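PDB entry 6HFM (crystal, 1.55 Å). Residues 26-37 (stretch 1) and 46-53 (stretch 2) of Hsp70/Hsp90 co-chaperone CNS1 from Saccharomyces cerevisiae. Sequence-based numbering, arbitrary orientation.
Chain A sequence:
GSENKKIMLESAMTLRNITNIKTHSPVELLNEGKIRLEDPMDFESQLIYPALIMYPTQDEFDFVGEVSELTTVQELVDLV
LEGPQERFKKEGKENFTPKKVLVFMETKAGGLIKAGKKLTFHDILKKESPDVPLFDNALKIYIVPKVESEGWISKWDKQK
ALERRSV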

# COMPACT_ATOMS: atom_id res chain seq x y z
N PRO A 26 -10.47 -8.55 5.80
CA PRO A 26 -10.04 -7.16 5.66
C PRO A 26 -10.53 -6.32 6.85
O PRO A 26 -11.59 -6.62 7.41
CB PRO A 26 -10.70 -6.72 4.35
CG PRO A 26 -11.90 -7.59 4.21
CD PRO A 26 -11.46 -8.91 4.76
N VAL A 27 -9.75 -5.31 7.22
CA VAL A 27 -10.14 -4.43 8.33
C VAL A 27 -11.45 -3.70 8.02
O VAL A 27 -11.76 -3.40 6.86
CB VAL A 27 -9.04 -3.40 8.72
CG1 VAL A 27 -7.81 -4.12 9.26
CG2 VAL A 27 -8.66 -2.48 7.57
N GLU A 28 -12.21 -3.40 9.07
CA GLU A 28 -13.54 -2.78 8.94
C GLU A 28 -13.49 -1.39 8.27
O GLU A 28 -14.45 -0.98 7.64
CB GLU A 28 -14.23 -2.70 10.31
CG GLU A 28 -14.65 -4.07 10.86
CD GLU A 28 -14.98 -4.07 12.34
OE1 GLU A 28 -15.18 -2.99 12.93
OE2 GLU A 28 -15.04 -5.18 12.92
N LEU A 29 -12.36 -0.70 8.39
CA LEU A 29 -12.18 0.59 7.72
C LEU A 29 -12.31 0.55 6.19
O LEU A 29 -12.60 1.58 5.58
CB LEU A 29 -10.82 1.20 8.09
CG LEU A 29 -10.64 1.62 9.55
CD1 LEU A 29 -9.17 1.88 9.83
CD2 LEU A 29 -11.46 2.86 9.87
N LEU A 30 -12.09 -0.63 5.59
CA LEU A 30 -12.29 -0.83 4.15
C LEU A 30 -13.69 -1.33 3.72
O LEU A 30 -13.88 -1.67 2.55
CB LEU A 30 -11.25 -1.85 3.64
CG LEU A 30 -9.77 -1.55 3.82
CD1 LEU A 30 -8.94 -2.76 3.42
CD2 LEU A 30 -9.36 -0.34 2.99
N ASN A 31 -14.67 -1.36 4.63
CA ASN A 31 -15.96 -2.02 4.34
C ASN A 31 -16.75 -1.40 3.17
O ASN A 31 -17.48 -2.11 2.47
CB ASN A 31 -16.85 -2.11 5.59
CG ASN A 31 -17.54 -0.79 5.92
OD1 ASN A 31 -18.69 -0.58 5.55
ND2 ASN A 31 -16.82 0.10 6.58
N GLU A 32 -16.60 -0.09 2.97
CA GLU A 32 -17.33 0.63 1.91
C GLU A 32 -16.75 0.39 0.50
O GLU A 32 -17.44 0.61 -0.49
CB GLU A 32 -17.40 2.13 2.21
CG GLU A 32 -18.10 2.46 3.53
CD GLU A 32 -18.02 3.93 3.90
OE1 GLU A 32 -16.91 4.50 3.89
OE2 GLU A 32 -19.08 4.52 4.22
N GLY A 33 -15.49 -0.04 0.41
CA GLY A 33 -14.89 -0.39 -0.88
C GLY A 33 -14.69 0.80 -1.81
O GLY A 33 -14.92 0.69 -3.02
N LYS A 34 -14.25 1.92 -1.25
CA LYS A 34 -14.10 3.17 -2.00
C LYS A 34 -12.85 3.17 -2.88
O LYS A 34 -11.74 3.37 -2.40
CB LYS A 34 -14.06 4.38 -1.06
CG LYS A 34 -15.38 4.70 -0.37
CD LYS A 34 -15.22 5.90 0.55
CE LYS A 34 -16.56 6.44 1.02
NZ LYS A 34 -16.38 7.55 2.00
N ILE A 35 -13.05 2.91 -4.16
CA ILE A 35 -12.00 3.05 -5.18
C ILE A 35 -12.72 3.65 -6.39
O ILE A 35 -13.84 3.24 -6.71
CB ILE A 35 -11.29 1.70 -5.51
CG1 ILE A 35 -10.23 1.88 -6.62
CG2 ILE A 35 -12.29 0.62 -5.89
CD1 ILE A 35 -9.29 0.70 -6.77
N ARG A 36 -12.11 4.65 -7.03
CA ARG A 36 -12.78 5.36 -8.12
C ARG A 36 -11.82 6.13 -9.01
O ARG A 36 -10.72 6.48 -8.59
CB ARG A 36 -13.83 6.34 -7.56
CG ARG A 36 -13.25 7.56 -6.87
CD ARG A 36 -14.35 8.41 -6.24
NE ARG A 36 -13.98 9.82 -6.18
CZ ARG A 36 -13.11 10.35 -5.32
NH1 ARG A 36 -12.49 9.60 -4.42
NH2 ARG A 36 -12.85 11.66 -5.37
N LEU A 37 -12.26 6.38 -10.24
CA LEU A 37 -11.65 7.37 -11.12
C LEU A 37 -12.17 8.74 -10.71
O LEU A 37 -13.37 8.90 -10.47
CB LEU A 37 -12.02 7.10 -12.58
CG LEU A 37 -11.43 5.82 -13.18
CD1 LEU A 37 -12.17 5.42 -14.46
CD2 LEU A 37 -9.94 5.98 -13.45
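Stretch 2 (46-53) QLIYPALI

Stretch 1 changes conformation along its length. After Pro26 and Val27, residues Glu28 to Leu30 form a short 3-10 segment, which runs into a type I turn from Leu30 to Gly33; Gly33 has a positive phi of 67°. From Lys34 the chain extends, and Arg36 and Leu37 are β-strand. Stretch 2 is extended almost throughout, its strand running through to Ile53 and continuing later in the chain. The two run antiparallel, with Leu37 beside Leu47, Arg36 beside Ile48 and Ile35 beside Tyr49 (CA–CA 4.5, 5.5 and 4.7 Å).

Arg36 and Ile48 form the hydrogen-bonded pair of this short ladder: Arg36 N donates to Ile48 O at 3.1 Å, and Ile48 N donates to Arg36 O at 2.8 Å. Leu37 and Leu47 are the adjoining non-hydrogen-bonded pair. Ile48 O also receives a CA–H···O contact from Ile35 CA, at 3.4 Å. Beyond Ile35 the pairing gives way to packing. Pro50, which has no amide hydrogen to donate, brings its CD to 3.2 Å from Lys34 O.

The side chains of Leu37 and Leu47 share one face of the sheet, with Leu37 CD2 4.3 Å from Leu47 CD1. The same Leu47 CD1 lies 4.0 Å from Ile35 CG1, while Ile35 CD1 meets the edge of the Tyr49 ring, 4.0 Å from Tyr49 CD2. On the face that carries Arg36 and Ile48, the guanidinium of Arg36 is covered on one side by the isoleucine, with Arg36 NH2 3.8 Å from Ile48 CD1.

Farther along stretch 2, Pro50 and Leu52 point toward stretch 1 and pack against its N-terminal half. Leu30 reaches both, its CD2 4.1 Å from Pro50 CB and its CD1 3.9 Å from Leu52 CD1. Val27 CG2 extends this apolar patch, 3.8 Å from Leu52 CD2, whereas the intervening Ala51 points away. Together the two stretches bury 584 Å².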

# COMPACT_ATOMS: atom_id res chain seq x y z
N GLN A 46 -7.31 10.49 -12.67
CA GLN A 46 -6.55 9.85 -11.60
C GLN A 46 -7.39 8.79 -10.88
O GLN A 46 -8.49 9.08 -10.41
CB GLN A 46 -6.03 10.87 -10.59
CG GLN A 46 -5.03 11.85 -11.19
CD GLN A 46 -4.67 12.98 -10.25
OE1 GLN A 46 -4.47 12.78 -9.05
NE2 GLN A 46 -4.58 14.19 -10.80
N LEU A 47 -6.87 7.57 -10.86
CA LEU A 47 -7.41 6.50 -10.01
C LEU A 47 -7.06 6.80 -8.56
O LEU A 47 -5.91 7.11 -8.23
CB LEU A 47 -6.84 5.15 -10.44
CG LEU A 47 -7.38 3.91 -9.74
CD1 LEU A 47 -8.88 3.73 -9.95
CD2 LEU A 47 -6.63 2.67 -10.22
N ILE A 48 -8.06 6.70 -7.69
CA ILE A 48 -7.93 7.04 -6.27
C ILE A 48 -8.32 5.79 -5.46
O ILE A 48 -9.41 5.26 -5.65
CB ILE A 48 -8.85 8.22 -5.89
CG1 ILE A 48 -8.46 9.47 -6.68
CG2 ILE A 48 -8.78 8.52 -4.40
CD1 ILE A 48 -9.53 10.54 -6.73
N TYR A 49 -7.43 5.36 -4.57
CA TYR A 49 -7.69 4.19 -3.71
C TYR A 49 -7.29 4.47 -2.26
O TYR A 49 -6.47 5.35 -2.01
CB TYR A 49 -6.99 2.91 -4.22
CG TYR A 49 -5.77 3.09 -5.11
CD1 TYR A 49 -4.65 3.79 -4.67
CD2 TYR A 49 -5.71 2.52 -6.39
CE1 TYR A 49 -3.53 3.95 -5.47
CE2 TYR A 49 -4.60 2.67 -7.20
CZ TYR A 49 -3.51 3.38 -6.74
OH TYR A 49 -2.39 3.53 -7.53
N PRO A 50 -7.86 3.72 -1.30
CA PRO A 50 -7.42 3.86 0.08
C PRO A 50 -6.04 3.24 0.30
O PRO A 50 -5.56 2.48 -0.54
CB PRO A 50 -8.49 3.09 0.88
CG PRO A 50 -9.51 2.62 -0.11
CD PRO A 50 -8.81 2.60 -1.43
N ALA A 51 -5.44 3.56 1.44
CA ALA A 51 -4.15 2.98 1.84
C ALA A 51 -4.14 2.58 3.31
O ALA A 51 -4.58 3.34 4.18
CB ALA A 51 -3.02 3.95 1.57
N LEU A 52 -3.65 1.36 3.57
CA LEU A 52 -3.28 0.92 4.90
C LEU A 52 -1.77 1.07 5.03
O LEU A 52 -1.02 0.54 4.20
CB LEU A 52 -3.68 -0.55 5.12
CG LEU A 52 -5.18 -0.82 5.20
CD1 LEU A 52 -5.45 -2.32 5.14
CD2 LEU A 52 -5.77 -0.24 6.47
N ILE A 53 -1.32 1.80 6.05
CA ILE A 53 0.11 2.03 6.28
C ILE A 53 0.46 1.34 7.59
O ILE A 53 0.04 1.77 8.66
CB ILE A 53 0.46 3.54 6.31
CG1 ILE A 53 0.00 4.22 5.00
CG2 ILE A 53 1.95 3.75 6.51
CD1 ILE A 53 -1.30 4.96 5.13